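Local coordinates for serine-rich Repeat Adhesion Glycoprotein (Srr1) (Streptococcus agalactiae, PDB 4MBO) that binds fibrinogen as a surface adhesin of the serine-rich repeat glycoprotein family, probably helping the bacterium attach to its host, at residues 169-174 and 200-205; 177-182 and 243-248; 192-197 and 281-286; 210-215 and 268-273; 230-235 and 254-259. One frame throughout, in Å; residues are numbered along the deposited sequence.

Contact 1. Residues 169-174 and 200-205; sequences VKTNVR and MYFASG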
# COMPACT_ATOMS: atom_id res chain seq x y z
N VAL A 169 -6.84 -31.35 7.89
CA VAL A 169 -6.27 -30.01 7.97
C VAL A 169 -6.97 -29.07 7.01
O VAL A 169 -6.98 -29.30 5.79
CB VAL A 169 -4.74 -30.07 7.63
CG1 VAL A 169 -4.16 -28.69 7.38
CG2 VAL A 169 -4.01 -30.83 8.73
N LYS A 170 -7.57 -28.00 7.55
CA LYS A 170 -8.22 -26.97 6.75
C LYS A 170 -7.69 -25.65 7.30
O LYS A 170 -7.93 -25.31 8.48
CB LYS A 170 -9.74 -27.03 6.91
CG LYS A 170 -10.28 -28.45 6.75
CD LYS A 170 -11.78 -28.54 7.06
CE LYS A 170 -12.29 -29.96 6.93
NZ LYS A 170 -12.14 -30.50 5.55
N THR A 171 -6.95 -24.94 6.47
CA THR A 171 -6.35 -23.69 6.88
C THR A 171 -6.31 -22.72 5.71
O THR A 171 -6.39 -23.12 4.55
CB THR A 171 -4.91 -23.88 7.41
OG1 THR A 171 -4.10 -24.50 6.40
CG2 THR A 171 -4.85 -24.75 8.65
N ASN A 172 -6.23 -21.43 6.01
CA ASN A 172 -6.01 -20.42 4.98
C ASN A 172 -5.42 -19.16 5.61
O ASN A 172 -5.76 -18.82 6.72
CB ASN A 172 -7.24 -20.12 4.11
CG ASN A 172 -8.36 -19.41 4.85
OD1 ASN A 172 -8.49 -18.20 4.73
ND2 ASN A 172 -9.18 -20.16 5.58
N VAL A 173 -4.53 -18.48 4.88
CA VAL A 173 -3.78 -17.35 5.41
C VAL A 173 -3.28 -16.46 4.28
O VAL A 173 -3.08 -16.92 3.13
CB VAL A 173 -2.58 -17.88 6.27
CG1 VAL A 173 -1.51 -18.49 5.36
CG2 VAL A 173 -1.97 -16.81 7.17
N ARG A 174 -3.03 -15.20 4.60
CA ARG A 174 -2.43 -14.25 3.66
C ARG A 174 -1.70 -13.17 4.43
O ARG A 174 -2.11 -12.85 5.54
CB ARG A 174 -3.48 -13.65 2.71
CG ARG A 174 -2.91 -12.71 1.67
CD ARG A 174 -3.95 -12.31 0.63
NE ARG A 174 -5.14 -11.72 1.26
CZ ARG A 174 -6.22 -11.32 0.60
NH1 ARG A 174 -6.25 -11.40 -0.73
NH2 ARG A 174 -7.27 -10.84 1.26
N MET A 200 -11.66 -23.51 9.81
CA MET A 200 -10.25 -23.91 9.92
C MET A 200 -10.23 -25.01 10.98
O MET A 200 -10.94 -24.93 11.98
CB MET A 200 -9.31 -22.76 10.26
CG MET A 200 -9.40 -21.63 9.24
SD MET A 200 -7.89 -20.68 9.09
CE MET A 200 -7.61 -20.34 10.80
N TYR A 201 -9.43 -26.03 10.74
CA TYR A 201 -9.45 -27.20 11.57
C TYR A 201 -8.21 -28.06 11.47
O TYR A 201 -7.66 -28.26 10.38
CB TYR A 201 -10.65 -28.04 11.08
CG TYR A 201 -10.80 -29.47 11.55
CD1 TYR A 201 -11.28 -29.76 12.83
CD2 TYR A 201 -10.58 -30.54 10.68
CE1 TYR A 201 -11.49 -31.05 13.25
CE2 TYR A 201 -10.79 -31.86 11.10
CZ TYR A 201 -11.24 -32.10 12.38
OH TYR A 201 -11.45 -33.39 12.80
N PHE A 202 -7.80 -28.58 12.62
CA PHE A 202 -6.79 -29.62 12.74
C PHE A 202 -7.47 -30.76 13.49
O PHE A 202 -7.98 -30.56 14.60
CB PHE A 202 -5.57 -29.24 13.60
CG PHE A 202 -4.58 -28.32 12.96
CD1 PHE A 202 -4.54 -28.09 11.59
CD2 PHE A 202 -3.57 -27.76 13.73
CE1 PHE A 202 -3.58 -27.28 11.03
CE2 PHE A 202 -2.57 -26.97 13.17
CZ PHE A 202 -2.59 -26.71 11.81
N ALA A 203 -7.47 -31.94 12.90
CA ALA A 203 -8.07 -33.13 13.53
C ALA A 203 -7.37 -33.52 14.82
O ALA A 203 -6.21 -33.13 15.04
CB ALA A 203 -8.04 -34.30 12.56
N SER A 204 -8.08 -34.27 15.67
CA SER A 204 -7.51 -34.79 16.92
C SER A 204 -6.16 -35.43 16.66
O SER A 204 -6.00 -36.18 15.69
CB SER A 204 -8.44 -35.83 17.54
OG SER A 204 -9.71 -35.29 17.78
N GLY A 205 -5.18 -35.12 17.51
CA GLY A 205 -3.81 -35.65 17.37
C GLY A 205 -2.84 -34.69 16.70
O GLY A 205 -1.61 -34.89 16.76

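Contact 2. Residues 177-182 and 243-248; sequences IMKLDD and SMDQNY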
# COMPACT_ATOMS: atom_id res chain seq x y z
N ILE A 177 3.15 -6.64 3.28
CA ILE A 177 3.79 -5.47 3.78
C ILE A 177 2.96 -4.37 3.14
O ILE A 177 2.95 -4.21 1.90
CB ILE A 177 5.26 -5.38 3.35
CG1 ILE A 177 6.02 -6.53 4.00
CG2 ILE A 177 5.79 -4.03 3.72
CD1 ILE A 177 7.48 -6.64 3.62
N MET A 178 2.17 -3.67 3.95
CA MET A 178 1.25 -2.70 3.38
C MET A 178 1.53 -1.26 3.70
O MET A 178 0.77 -0.37 3.31
CB MET A 178 -0.19 -3.10 3.72
CG MET A 178 -0.44 -3.45 5.17
SD MET A 178 -0.05 -2.13 6.30
CE MET A 178 -1.31 -0.90 5.82
N LYS A 179 2.64 -1.00 4.39
CA LYS A 179 3.01 0.37 4.73
C LYS A 179 4.48 0.47 5.03
O LYS A 179 5.03 -0.38 5.75
CB LYS A 179 2.24 0.89 5.95
CG LYS A 179 2.24 2.40 6.14
CD LYS A 179 1.50 3.16 5.04
CE LYS A 179 0.07 2.65 4.84
NZ LYS A 179 -0.76 3.58 4.02
N LEU A 180 5.10 1.50 4.48
CA LEU A 180 6.47 1.87 4.81
C LEU A 180 6.42 3.31 5.28
O LEU A 180 6.09 4.20 4.51
CB LEU A 180 7.39 1.72 3.60
CG LEU A 180 7.58 0.32 3.01
CD1 LEU A 180 8.42 0.42 1.73
CD2 LEU A 180 8.17 -0.66 4.01
N ASP A 181 6.74 3.56 6.54
CA ASP A 181 6.68 4.92 7.11
C ASP A 181 8.04 5.56 6.97
O ASP A 181 9.03 5.09 7.57
CB ASP A 181 6.22 4.85 8.56
CG ASP A 181 5.94 6.22 9.15
OD1 ASP A 181 6.70 7.19 8.86
OD2 ASP A 181 4.94 6.32 9.90
N ASP A 182 8.07 6.67 6.22
CA ASP A 182 9.29 7.40 5.91
C ASP A 182 9.95 8.03 7.13
O ASP A 182 11.16 7.93 7.30
CB ASP A 182 9.00 8.50 4.88
CG ASP A 182 8.03 9.57 5.40
OD1 ASP A 182 7.06 9.24 6.11
OD2 ASP A 182 8.22 10.76 5.06
N SER A 243 -5.92 -5.27 0.25
CA SER A 243 -4.73 -4.45 0.50
C SER A 243 -4.33 -4.42 1.95
O SER A 243 -3.18 -4.13 2.27
CB SER A 243 -4.96 -2.99 0.09
OG SER A 243 -5.89 -2.40 0.97
N MET A 244 -5.28 -4.72 2.84
CA MET A 244 -5.07 -4.69 4.27
C MET A 244 -4.86 -3.28 4.82
O MET A 244 -4.55 -3.13 5.99
CB MET A 244 -3.94 -5.63 4.69
CG MET A 244 -4.04 -6.99 4.06
SD MET A 244 -2.97 -8.19 4.87
CE MET A 244 -3.15 -9.57 3.76
N ASP A 245 -5.05 -2.26 3.99
CA ASP A 245 -4.93 -0.87 4.45
C ASP A 245 -6.33 -0.36 4.68
O ASP A 245 -6.98 0.14 3.78
CB ASP A 245 -4.20 -0.01 3.44
CG ASP A 245 -3.71 1.32 4.04
OD1 ASP A 245 -4.16 1.65 5.17
OD2 ASP A 245 -2.94 2.03 3.38
N GLN A 246 -6.81 -0.54 5.90
CA GLN A 246 -8.18 -0.13 6.20
C GLN A 246 -8.26 0.41 7.63
O GLN A 246 -7.28 0.41 8.36
CB GLN A 246 -9.14 -1.31 5.96
CG GLN A 246 -8.74 -2.58 6.72
CD GLN A 246 -9.61 -3.80 6.39
OE1 GLN A 246 -9.14 -4.81 5.88
NE2 GLN A 246 -10.90 -3.69 6.67
N ASN A 247 -9.43 0.90 7.99
CA ASN A 247 -9.62 1.49 9.30
C ASN A 247 -9.82 0.37 10.32
O ASN A 247 -10.90 -0.21 10.41
CB ASN A 247 -10.83 2.41 9.29
CG ASN A 247 -11.08 3.04 10.63
OD1 ASN A 247 -10.22 3.00 11.50
ND2 ASN A 247 -12.23 3.64 10.79
N TYR A 248 -8.75 0.07 11.05
CA TYR A 248 -8.79 -0.99 12.04
C TYR A 248 -9.41 -0.54 13.37
O TYR A 248 -9.58 -1.37 14.26
CB TYR A 248 -7.41 -1.57 12.26
CG TYR A 248 -6.92 -2.36 11.09
CD1 TYR A 248 -7.52 -3.57 10.77
CD2 TYR A 248 -5.85 -1.93 10.32
CE1 TYR A 248 -7.07 -4.31 9.69
CE2 TYR A 248 -5.42 -2.65 9.23
CZ TYR A 248 -6.01 -3.86 8.95
OH TYR A 248 -5.59 -4.57 7.88
O HOH W 1 -3.05 3.81 6.23

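Contact 3. Residues 192-197 and 281-286; sequences QINPEG and TTSYVV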
# COMPACT_ATOMS: atom_id res chain seq x y z
N GLN A 192 -3.51 -11.89 7.70
CA GLN A 192 -4.92 -12.25 7.83
C GLN A 192 -5.00 -13.75 8.07
O GLN A 192 -4.47 -14.55 7.29
CB GLN A 192 -5.72 -11.91 6.60
CG GLN A 192 -5.77 -10.42 6.32
CD GLN A 192 -6.41 -10.13 4.98
OE1 GLN A 192 -6.34 -10.95 4.04
NE2 GLN A 192 -7.00 -8.94 4.85
N ILE A 193 -5.65 -14.12 9.16
CA ILE A 193 -5.88 -15.51 9.53
C ILE A 193 -7.35 -15.80 9.18
O ILE A 193 -8.25 -15.13 9.65
CB ILE A 193 -5.59 -15.75 11.02
CG1 ILE A 193 -4.08 -15.61 11.30
CG2 ILE A 193 -6.10 -17.09 11.51
CD1 ILE A 193 -3.68 -14.24 11.72
N ASN A 194 -7.57 -16.79 8.32
CA ASN A 194 -8.89 -17.10 7.79
C ASN A 194 -9.49 -15.96 6.95
O ASN A 194 -10.65 -15.60 7.11
CB ASN A 194 -9.89 -17.52 8.89
CG ASN A 194 -11.13 -18.23 8.31
OD1 ASN A 194 -11.15 -18.69 7.16
ND2 ASN A 194 -12.18 -18.30 9.11
N PRO A 195 -8.71 -15.42 6.01
CA PRO A 195 -9.29 -14.39 5.15
C PRO A 195 -10.45 -14.88 4.26
O PRO A 195 -11.28 -14.08 3.79
CB PRO A 195 -8.11 -13.96 4.26
CG PRO A 195 -7.18 -15.10 4.27
CD PRO A 195 -7.29 -15.66 5.68
N GLU A 196 -10.49 -16.18 3.99
CA GLU A 196 -11.54 -16.77 3.15
C GLU A 196 -12.88 -16.97 3.89
O GLU A 196 -13.91 -17.25 3.26
CB GLU A 196 -11.07 -18.12 2.60
CG GLU A 196 -9.83 -18.04 1.72
CD GLU A 196 -10.14 -17.61 0.32
OE1 GLU A 196 -10.77 -18.42 -0.40
OE2 GLU A 196 -9.77 -16.48 -0.07
N GLY A 197 -12.88 -16.86 5.20
CA GLY A 197 -14.10 -17.07 5.98
C GLY A 197 -14.61 -18.50 5.82
O GLY A 197 -15.78 -18.71 5.48
N THR A 281 -16.94 -17.75 10.56
CA THR A 281 -17.23 -16.35 10.84
C THR A 281 -16.21 -15.64 11.71
O THR A 281 -16.39 -14.47 12.07
CB THR A 281 -18.63 -16.22 11.48
OG1 THR A 281 -18.72 -17.13 12.58
CG2 THR A 281 -19.69 -16.59 10.47
N THR A 282 -15.11 -16.32 12.01
CA THR A 282 -14.05 -15.73 12.80
C THR A 282 -12.79 -15.61 11.97
O THR A 282 -12.26 -16.63 11.49
CB THR A 282 -13.71 -16.59 14.02
OG1 THR A 282 -14.85 -16.64 14.89
CG2 THR A 282 -12.52 -16.06 14.77
N SER A 283 -12.31 -14.38 11.81
CA SER A 283 -11.02 -14.12 11.19
C SER A 283 -10.20 -13.25 12.14
O SER A 283 -10.75 -12.53 12.99
CB SER A 283 -11.17 -13.41 9.84
OG SER A 283 -11.92 -14.20 8.92
N TYR A 284 -8.88 -13.39 12.09
CA TYR A 284 -8.01 -12.55 12.89
C TYR A 284 -7.06 -11.79 11.98
O TYR A 284 -6.74 -12.23 10.89
CB TYR A 284 -7.19 -13.34 13.90
CG TYR A 284 -8.00 -14.09 14.93
CD1 TYR A 284 -8.56 -13.42 16.00
CD2 TYR A 284 -8.23 -15.44 14.80
CE1 TYR A 284 -9.33 -14.07 16.93
CE2 TYR A 284 -8.97 -16.12 15.74
CZ TYR A 284 -9.53 -15.44 16.80
OH TYR A 284 -10.29 -16.12 17.73
N VAL A 285 -6.66 -10.61 12.43
CA VAL A 285 -5.67 -9.81 11.74
C VAL A 285 -4.56 -9.54 12.76
O VAL A 285 -4.81 -9.02 13.85
CB VAL A 285 -6.26 -8.51 11.22
CG1 VAL A 285 -5.19 -7.72 10.51
CG2 VAL A 285 -7.45 -8.78 10.31
N VAL A 286 -3.33 -9.89 12.41
CA VAL A 286 -2.17 -9.65 13.24
C VAL A 286 -1.34 -8.55 12.58
O VAL A 286 -0.88 -8.71 11.42
CB VAL A 286 -1.30 -10.89 13.42
CG1 VAL A 286 -0.08 -10.52 14.27
CG2 VAL A 286 -2.10 -12.03 14.02

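Contact 4. Residues 210-215 and 268-273; sequences YTIIGS and KITIDW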
# COMPACT_ATOMS: atom_id res chain seq x y z
N TYR A 210 -1.84 -22.66 15.21
CA TYR A 210 -0.87 -21.62 15.55
C TYR A 210 -0.62 -20.73 14.33
O TYR A 210 -0.85 -21.12 13.19
CB TYR A 210 0.50 -22.20 15.97
CG TYR A 210 0.56 -22.98 17.22
CD1 TYR A 210 0.17 -24.32 17.24
CD2 TYR A 210 1.07 -22.44 18.41
CE1 TYR A 210 0.24 -25.07 18.39
CE2 TYR A 210 1.12 -23.19 19.58
CZ TYR A 210 0.71 -24.51 19.55
OH TYR A 210 0.76 -25.31 20.67
N THR A 211 -0.18 -19.51 14.61
CA THR A 211 0.36 -18.61 13.58
C THR A 211 1.80 -18.29 13.92
O THR A 211 2.10 -17.85 15.02
CB THR A 211 -0.46 -17.35 13.39
OG1 THR A 211 -1.65 -17.69 12.67
CG2 THR A 211 0.32 -16.29 12.62
N ILE A 212 2.71 -18.62 12.98
CA ILE A 212 4.10 -18.32 13.10
C ILE A 212 4.40 -17.21 12.07
O ILE A 212 3.98 -17.28 10.90
CB ILE A 212 5.01 -19.50 12.75
CG1 ILE A 212 4.58 -20.82 13.45
CG2 ILE A 212 6.46 -19.13 13.04
CD1 ILE A 212 4.34 -20.70 14.90
N ILE A 213 5.12 -16.20 12.53
CA ILE A 213 5.59 -15.10 11.68
C ILE A 213 7.10 -15.13 11.78
O ILE A 213 7.67 -15.11 12.89
CB ILE A 213 5.02 -13.76 12.14
CG1 ILE A 213 3.49 -13.77 11.89
CG2 ILE A 213 5.69 -12.60 11.41
CD1 ILE A 213 2.72 -12.75 12.67
N GLY A 214 7.78 -15.21 10.64
CA GLY A 214 9.23 -15.29 10.66
C GLY A 214 9.79 -14.84 9.33
O GLY A 214 9.09 -14.17 8.58
N SER A 215 11.06 -15.17 9.07
CA SER A 215 11.66 -14.81 7.78
C SER A 215 12.47 -15.98 7.24
O SER A 215 13.01 -16.80 8.00
CB SER A 215 12.47 -13.52 7.87
OG SER A 215 13.46 -13.57 8.88
N LYS A 268 11.34 -15.47 15.21
CA LYS A 268 9.97 -15.97 14.99
C LYS A 268 9.07 -15.50 16.09
O LYS A 268 9.45 -15.54 17.26
CB LYS A 268 9.84 -17.50 15.04
CG LYS A 268 10.44 -18.31 13.93
CD LYS A 268 10.03 -19.78 14.07
CE LYS A 268 10.10 -20.28 15.51
NZ LYS A 268 10.08 -21.78 15.62
N ILE A 269 7.86 -15.13 15.70
CA ILE A 269 6.76 -14.80 16.62
C ILE A 269 5.78 -15.97 16.48
O ILE A 269 5.41 -16.37 15.35
CB ILE A 269 6.08 -13.48 16.22
CG1 ILE A 269 7.00 -12.32 16.59
CG2 ILE A 269 4.71 -13.33 16.88
CD1 ILE A 269 6.58 -11.00 15.99
N THR A 270 5.38 -16.57 17.61
CA THR A 270 4.51 -17.71 17.62
C THR A 270 3.27 -17.41 18.46
O THR A 270 3.37 -17.09 19.64
CB THR A 270 5.21 -18.95 18.24
OG1 THR A 270 6.40 -19.25 17.48
CG2 THR A 270 4.30 -20.15 18.22
N ILE A 271 2.11 -17.48 17.81
CA ILE A 271 0.81 -17.24 18.43
C ILE A 271 0.02 -18.52 18.48
O ILE A 271 -0.29 -19.09 17.44
CB ILE A 271 -0.02 -16.22 17.62
CG1 ILE A 271 0.74 -14.89 17.55
CG2 ILE A 271 -1.37 -16.00 18.27
CD1 ILE A 271 0.27 -13.97 16.42
N ASP A 272 -0.33 -18.97 19.69
CA ASP A 272 -1.19 -20.15 19.91
C ASP A 272 -2.64 -19.65 19.90
O ASP A 272 -3.01 -18.80 20.71
CB ASP A 272 -0.86 -20.71 21.29
CG ASP A 272 -1.63 -21.97 21.66
OD1 ASP A 272 -2.56 -22.42 20.95
OD2 ASP A 272 -1.28 -22.51 22.77
N TRP A 273 -3.44 -20.14 18.96
CA TRP A 273 -4.86 -19.75 18.88
C TRP A 273 -5.73 -20.44 19.93
O TRP A 273 -6.92 -20.16 20.03
CB TRP A 273 -5.40 -19.89 17.48
CG TRP A 273 -4.71 -18.99 16.51
CD1 TRP A 273 -3.94 -19.39 15.46
CD2 TRP A 273 -4.75 -17.55 16.47
NE1 TRP A 273 -3.50 -18.29 14.76
CE2 TRP A 273 -3.93 -17.15 15.40
CE3 TRP A 273 -5.34 -16.57 17.27
CZ2 TRP A 273 -3.72 -15.80 15.09
CZ3 TRP A 273 -5.11 -15.22 16.96
CH2 TRP A 273 -4.32 -14.86 15.88
O HOH W 2 -0.14 -24.74 23.32

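Contact 5. Residues 230-235 and 254-259; sequences VKILKT and EDVTSQ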
# COMPACT_ATOMS: atom_id res chain seq x y z
N VAL A 230 3.04 -5.63 18.24
CA VAL A 230 2.07 -6.60 17.75
C VAL A 230 0.68 -6.29 18.28
O VAL A 230 0.50 -6.08 19.48
CB VAL A 230 2.43 -8.03 18.24
CG1 VAL A 230 1.42 -9.06 17.74
CG2 VAL A 230 3.83 -8.42 17.79
N LYS A 231 -0.29 -6.28 17.37
CA LYS A 231 -1.69 -6.04 17.71
C LYS A 231 -2.47 -7.12 16.98
O LYS A 231 -2.19 -7.45 15.83
CB LYS A 231 -2.17 -4.64 17.25
CG LYS A 231 -3.64 -4.34 17.56
CD LYS A 231 -4.04 -2.85 17.40
CE LYS A 231 -3.91 -2.37 15.96
NZ LYS A 231 -4.40 -0.96 15.79
N ILE A 232 -3.45 -7.71 17.68
CA ILE A 232 -4.31 -8.77 17.13
C ILE A 232 -5.77 -8.33 17.22
O ILE A 232 -6.27 -7.97 18.29
CB ILE A 232 -4.11 -10.11 17.87
CG1 ILE A 232 -2.63 -10.42 17.99
CG2 ILE A 232 -4.91 -11.22 17.20
CD1 ILE A 232 -2.30 -11.68 18.74
N LEU A 233 -6.43 -8.36 16.07
CA LEU A 233 -7.83 -7.99 15.95
C LEU A 233 -8.66 -9.15 15.46
O LEU A 233 -8.18 -10.02 14.76
CB LEU A 233 -8.00 -6.81 14.96
CG LEU A 233 -7.12 -5.61 15.20
CD1 LEU A 233 -7.29 -4.61 14.08
CD2 LEU A 233 -7.41 -4.96 16.54
N LYS A 234 -9.93 -9.19 15.90
CA LYS A 234 -10.88 -10.23 15.47
C LYS A 234 -12.04 -9.57 14.71
O LYS A 234 -12.58 -8.53 15.14
CB LYS A 234 -11.43 -11.01 16.68
CG LYS A 234 -12.42 -12.11 16.33
CD LYS A 234 -12.89 -12.83 17.59
CE LYS A 234 -14.08 -13.73 17.33
NZ LYS A 234 -15.28 -12.93 16.97
N THR A 235 -12.42 -10.19 13.59
CA THR A 235 -13.52 -9.69 12.75
C THR A 235 -14.08 -10.82 11.86
O THR A 235 -13.46 -11.87 11.70
CB THR A 235 -13.03 -8.52 11.83
OG1 THR A 235 -14.15 -7.81 11.30
CG2 THR A 235 -12.14 -9.05 10.74
N GLU A 254 -12.44 -6.04 16.77
CA GLU A 254 -12.29 -6.10 18.21
C GLU A 254 -10.85 -6.40 18.50
O GLU A 254 -10.29 -7.33 17.92
CB GLU A 254 -13.13 -7.27 18.76
CG GLU A 254 -13.07 -7.36 20.25
CD GLU A 254 -13.86 -8.52 20.82
OE1 GLU A 254 -14.27 -9.48 20.08
OE2 GLU A 254 -14.04 -8.48 22.05
N ASP A 255 -10.27 -5.68 19.44
CA ASP A 255 -8.87 -5.92 19.81
C ASP A 255 -8.79 -7.07 20.83
O ASP A 255 -9.30 -6.96 21.95
CB ASP A 255 -8.26 -4.65 20.37
CG ASP A 255 -6.76 -4.73 20.53
OD1 ASP A 255 -6.25 -5.75 21.04
OD2 ASP A 255 -6.12 -3.72 20.16
N VAL A 256 -8.20 -8.17 20.41
CA VAL A 256 -8.02 -9.38 21.25
C VAL A 256 -6.54 -9.64 21.57
O VAL A 256 -6.17 -10.73 22.01
CB VAL A 256 -8.68 -10.61 20.59
CG1 VAL A 256 -10.17 -10.40 20.40
CG2 VAL A 256 -8.02 -10.90 19.24
N THR A 257 -5.70 -8.63 21.42
CA THR A 257 -4.29 -8.78 21.73
C THR A 257 -4.03 -9.41 23.10
O THR A 257 -3.19 -10.33 23.24
CB THR A 257 -3.59 -7.42 21.65
OG1 THR A 257 -3.90 -6.81 20.40
CG2 THR A 257 -2.05 -7.54 21.81
N SER A 258 -4.80 -8.99 24.11
CA SER A 258 -4.56 -9.49 25.46
C SER A 258 -4.93 -10.96 25.67
O SER A 258 -4.51 -11.58 26.66
CB SER A 258 -5.26 -8.64 26.51
OG SER A 258 -6.67 -8.78 26.42
N GLN A 259 -5.74 -11.49 24.78
CA GLN A 259 -6.18 -12.86 24.87
C GLN A 259 -5.18 -13.87 24.32
O GLN A 259 -5.08 -15.01 24.83
CB GLN A 259 -7.50 -12.99 24.12
CG GLN A 259 -8.10 -14.37 24.13
CD GLN A 259 -9.40 -14.43 23.34
OE1 GLN A 259 -9.83 -13.43 22.75
NE2 GLN A 259 -10.02 -15.59 23.33
O HOH W 3 -15.60 -9.88 17.90

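Contact 1. Residues 169-174 and 200-205
F202 turns its CG anti to the carbonyl carbon (chi1 -76°), and T171 sets its CG2 anti to its own carbonyl carbon. The two side chains then meet obliquely, T171 CG2 lying 3.7 Å from F202 CE1. V169 runs alongside F202 and points the same way; its CG1 touches the ring edge, 4.0 Å from F202 CE1. K170 and Y201, side chains on the opposite face, form an antiparallel hydrogen-bonded pair. K170 N gives to Y201 O at 2.8 Å, and Y201 N gives back to a lone pair of K170 O. K170 CE brushes the Y201 ring, while NZ leads on to a salt bridge with E165. M200 crosses N172 at about a right angle. Its SD takes a weak hydrogen bond from N172 N at 3.6 Å. The amide of N172 is held by N194 and E196. In this hairpin of strands 169-181 and 186-202, the chemistry implies that two backbone bonds hold K170, sulfur meets N172 N weakly, and backbone pairing resumes at N194.

Contact 2. Residues 177-182 and 243-248
M178 reaches from the end of strand 169-181 toward the loop 243-248. Its CB lies 3.5 Å from S243 O. CG sits between the backbone N and the carbonyl carbon (chi1 48°) and meets M244 CB obliquely at 4.2 Å. The chain then bends at chi2 and again at chi3. This leads to CE, which rests 3.7 Å from D245 CG and also touches D245 CB. The side chains of M178 and D245 cross at about a right angle. K179 NZ forms a salt bridge with D245 OD2 at 2.8 Å, on the syn side and 28° out of the carboxylate plane. A water bridges the other oxygen to the lysine, donating to D245 OD1 at 2.6 Å and accepting from K179 NZ. D245 OD2 also takes a bond from Q128 NE2. An ST turn, D245 N giving to S243 OG, shapes the loop, as does Y248 OH giving to M244 O. S243 OG is also bonded to Q128 O. R176 of strand 169-181 bonds S243 O through NH2. The chemistry implies a carboxylate gripped on both oxygens, with a methionine methyl packed against its carbon. K179 would probably favour the ionised form of D245.

Contact 3. Residues 192-197 and 281-286
N194 and S283 meet through a short bond, S283 OG giving to N194 O at 2.6 Å from above the carbonyl plane. G197 N reaches the same oxygen from the opposite face. N194 CG stands anti to the backbone N (chi1 -163°), and ND2 gives to T282 O at 2.9 Å, from above the carbonyl plane. Next along the ladder, I193 and Y284 form an antiparallel hydrogen-bonded pair, I193 N giving to Y284 O at 2.8 Å. I193 CG2 lies at the edge of the Y284 ring, and I193 CD1 meets V286 CG2 obliquely at 3.6 Å. The motif is a type I turn from N194 to G197, interrupting strand 186-202 where it runs beside strand 283-290. The side chain of N194 ties this turn to the neighbouring strand. In the second shell, N194 OD1 accepts from N172 ND2 and K198 N, and E196 N gives to N172 OD1. W273 stacks on the Y284 ring and Y260 meets it edge-to-face. Q192 NE2 gives to T241 O, and Q192 OE1 accepts from R174 NH2.

Contact 4. Residues 210-215 and 268-273
Y210-S215 and K268-W273 run antiparallel, with strand axes 170° apart and 4.7 Å at closest approach, and reciprocal backbone bonds join T211 to I271 and I213 to I269. On one face Y210 crosses D272 obliquely, ring and carboxylate planes 26° apart. Y210 CE2 lies 3.6 Å from D272 CB, and D272 OD1 sits over the ring face toward its rim. A water links the polar ends, donating to D272 OD2 at 2.6 Å and lying 2.9 Å from Y210 OH. D272 OD1 takes further bonds from K274 N and N208 ND2. I212 and T270 lie side by side on this face. Their contact is tight, with I212 CD1 only 3.4 Å from T270 CG2.

T211 and I213 lie on the other face. W273, just past the paired residues, gives from NE1 to T211 OG1 at 2.9 Å, with the oxygen in the plane of the indole. T211 OG1 stands anti to the carbonyl carbon (chi1 -75°) and also bonds T300 O. I213 and I269 pack with their CB atoms 4.2 Å apart. I271 CG2 lies over one face of the indole. The pair forms the second and third strands of a five-stranded antiparallel sheet, 210-215 being the central one. Strand 262-264 flanks 269-272, and strand 295-302 flanks 210-215. T211 and W273 pack on I193, and I213 on T191, of strand 186-202.

Contact 5. Residues 230-235 and 254-259
The D255 and K231 side chains cross at about a right angle, and the carboxylate brings D255 OD2 to 3.6 Å from K231 CD. At its other oxygen, OD1, two donors of T257 meet. T257 N comes nearly along the C-O axis. T257 OG1 gives from the syn side at 2.7 Å, 28° out of the carboxylate plane. The second flat group, the carboxylate of E254, takes a bond at OE1 from a water. T257 OG1 has a double role: it also accepts from I232 N at 2.9 Å in an almost straight bond (179°). Anti to the carbonyl carbon (chi1 -52°), OG1 stands where it meets both D255 OD1 and I232 N. I232 O accepts from V256 N, and K234 and E254 exchange two backbone bonds. The I232 and V256 side chains cross at about a right angle, I232 CG2 lying 3.7 Å from V256 CG2. L233 CD2 rests on D255 CA, and K234 CB touches V256 CG1. On its other side strand 229-235 bonds strand 283-290, through K231 with L287 and L233 with V285. The arrangement is an Asx turn that starts at D255, the last residue of a two-residue antiparallel pairing, so that a threonine hydroxyl takes the I232 N-H as the chain turns away from the strand.

How the contacts relate
Contacts 1 to 4 are mainly buried, while contact 5 is partly buried and carries exposed acidic residues. Contacts 1 and 2 share strand 169-181, and contacts 1 and 3 share strand 186-202. Contacts 3 and 5 are joined by backbone bonds between strands 283-290 and 229-235. Contact 4 belongs to another sheet. That sheet packs on contacts 3 and 5 through W273, I271 and I269, which meet I193, Y284, I232 and V230. The chemistry follows position. Contact 4 has the longest regular ladder, with apolar packing and an indole bond at its end. Contacts 1, 3 and 5 pair over two residues each and add side-chain bonds beside them. Contact 2 has no strand pairing and relies on a salt bridge and methionines.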